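PDB 4QT9: putative glucoamylase from Bacteroides caccae ATCC 43185, which probably hydrolyses glycosidic bonds in glucans or related carbohydrates, as expected of a glucoamylase-like enzyme. Local coordinates for residues A93-E96 and R97-S100. Sequence-based numbering, arbitrary orientation.
Sequences ARME and RIVS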
ATOM      1  N   ALA A  93       8.415   2.097  21.962  1.00 25.80           N
ATOM      2  CA  ALA A  93       9.340   0.963  22.016  1.00 25.51           C
ATOM      3  C   ALA A  93       9.302   0.197  20.660  1.00 28.79           C
ATOM      4  O   ALA A  93      10.363  -0.165  20.150  1.00 26.34           O
ATOM      5  CB  ALA A  93       9.010   0.044  23.187  1.00 27.32           C
ATOM      6  N   ARG A  94       8.097   0.034  20.033  1.00 26.53           N
ATOM      7  CA  ARG A  94       8.004  -0.642  18.742  1.00 26.07           C
ATOM      8  C   ARG A  94       8.652   0.183  17.616  1.00 29.30           C
ATOM      9  O   ARG A  94       9.399  -0.392  16.819  1.00 28.87           O
ATOM     10  CB  ARG A  94       6.552  -1.008  18.378  1.00 27.33           C
ATOM     11  CG  ARG A  94       6.347  -1.589  16.952  1.00 25.37           C
ATOM     12  CD  ARG A  94       7.078  -2.906  16.705  1.00 19.45           C
ATOM     13  NE  ARG A  94       6.530  -3.941  17.571  1.00 24.85           N
ATOM     14  CZ  ARG A  94       5.541  -4.749  17.223  1.00 38.38           C
ATOM     15  NH1 ARG A  94       5.036  -4.705  15.991  1.00 22.33           N
ATOM     16  NH2 ARG A  94       5.071  -5.635  18.085  1.00 36.52           N
HETATM   17  N   MSE A  95       8.378   1.509  17.548  1.00 25.87           N
HETATM   18  CA  MSE A  95       8.963   2.393  16.525  1.00 24.04           C
HETATM   19  C   MSE A  95      10.488   2.370  16.609  1.00 28.38           C
HETATM   20  O   MSE A  95      11.138   2.299  15.568  1.00 28.89           O
HETATM   21  CB  MSE A  95       8.444   3.848  16.636  1.00 25.17           C
HETATM   22  CG  MSE A  95       6.949   3.995  16.307  1.00 30.08           C
HETATM   23 SE   MSE A  95       6.329   3.040  14.674  0.75 33.33          SE
HETATM   24  CE  MSE A  95       4.487   3.654  14.685  1.00 30.33           C
ATOM     25  N   GLU A  96      11.043   2.404  17.837  1.00 24.72           N
ATOM     26  CA  GLU A  96      12.496   2.376  18.077  0.50 24.95           C
ATOM     27  C   GLU A  96      13.087   1.073  17.515  1.00 27.59           C
ATOM     28  O   GLU A  96      14.089   1.112  16.799  1.00 23.84           O
ATOM     29  CB  GLU A  96      12.802   2.543  19.579  0.50 27.23           C
ATOM     30  CG  GLU A  96      14.132   1.964  20.046  0.50 37.44           C
ATOM     31  CD  GLU A  96      15.397   2.662  19.597  0.50 57.24           C
ATOM     32  OE1 GLU A  96      15.463   3.905  19.708  0.50 43.55           O
ATOM     33  OE2 GLU A  96      16.351   1.957  19.199  0.50 56.25           O
ATOM     34  N   ARG A  97      12.441  -0.076  17.816  1.00 24.99           N
ATOM     35  CA  ARG A  97      12.860  -1.387  17.331  1.00 24.73           C
ATOM     36  C   ARG A  97      12.872  -1.375  15.781  1.00 26.45           C
ATOM     37  O   ARG A  97      13.871  -1.799  15.191  1.00 26.09           O
ATOM     38  CB  ARG A  97      11.915  -2.483  17.870  1.00 26.68           C
ATOM     39  CG  ARG A  97      12.258  -3.885  17.359  1.00 32.35           C
ATOM     40  CD  ARG A  97      11.396  -4.990  17.969  1.00 31.35           C
ATOM     41  NE  ARG A  97      11.621  -5.153  19.417  1.00 29.09           N
ATOM     42  CZ  ARG A  97      12.659  -5.777  19.969  1.00 51.97           C
ATOM     43  NH1 ARG A  97      13.617  -6.299  19.200  1.00 38.44           N
ATOM     44  NH2 ARG A  97      12.767  -5.855  21.293  1.00 33.87           N
ATOM     45  N   ILE A  98      11.788  -0.863  15.138  1.00 19.96           N
ATOM     46  CA  ILE A  98      11.690  -0.794  13.678  1.00 19.98           C
ATOM     47  C   ILE A  98      12.823   0.090  13.081  1.00 26.29           C
ATOM     48  O   ILE A  98      13.536  -0.348  12.177  1.00 27.29           O
ATOM     49  CB  ILE A  98      10.294  -0.301  13.218  1.00 22.35           C
ATOM     50  CG1 ILE A  98       9.175  -1.351  13.566  1.00 22.86           C
ATOM     51  CG2 ILE A  98      10.336   0.069  11.731  1.00 22.57           C
ATOM     52  CD1 ILE A  98       7.705  -0.782  13.478  1.00 27.20           C
ATOM     53  N   VAL A  99      12.995   1.309  13.598  1.00 23.65           N
ATOM     54  CA  VAL A  99      14.045   2.224  13.135  1.00 23.02           C
ATOM     55  C   VAL A  99      15.452   1.576  13.306  1.00 28.43           C
ATOM     56  O   VAL A  99      16.268   1.682  12.394  1.00 30.90           O
ATOM     57  CB  VAL A  99      13.947   3.602  13.836  1.00 26.73           C
ATOM     58  CG1 VAL A  99      15.098   4.513  13.423  1.00 26.79           C
ATOM     59  CG2 VAL A  99      12.602   4.277  13.534  1.00 25.58           C
ATOM     60  N   SER A 100      15.713   0.881  14.429  1.00 24.04           N
ATOM     61  CA  SER A 100      17.012   0.232  14.665  1.00 24.48           C
ATOM     62  C   SER A 100      17.271  -0.834  13.598  1.00 27.33           C
ATOM     63  O   SER A 100      18.402  -0.944  13.114  1.00 26.74           O
ATOM     64  CB  SER A 100      17.087  -0.384  16.062  1.00 28.63           C
ATOM     65  OG  SER A 100      16.918   0.610  17.053  1.00 36.90           O
TER
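Ser-100 folds its hydroxyl back toward the carbonyl of Glu-96, one turn earlier in helix 88-104 of this alpha/alpha toroid, a small example of how a helix treats its faces differently. The Glu-96 O atom accepts twice: from Ser-100 N at 2.9 Å, the regular i to i+4 bond, and from Ser-100 OG, also at 2.9 Å, which sits 41° out of the carbonyl plane. What brings OG there is its place beside the backbone N (chi1 -60°). Other i to i+4 bonds follow the same path, the straightest from Val-99 N to Met-95 O, with 174° at the hydrogen.

In the conformer described, one of two, Glu-96 folds its carboxylate over toward Ser-100. Arg-165 of helix 157-172 meets both residues, in a salt bridge with Glu-96 OE1 of that conformer and a hydrogen bond with Ser-100 OG. An alanine in place of Ser-100 would probably leave Arg-165 NH2 without this partner and the Glu-96 carbonyl with its backbone donor alone.

On the far side of the helix the contact is apolar. Ile-98 extends CD1 past the aliphatic part of Arg-94, with CG of Arg-94 3.8 Å from CD1 of Ile-98. Bends at chi2 and chi3 carry the Arg-94 guanidinium to the carbonyls of Phe-36 and Trp-37, and to a cation-pi contact with Trp-37. Selenomethionine Met-95, buried against helices 67-83 and 135-152, completes the patch: its SE atom lies 4.2 Å from CD1 of Ile-98.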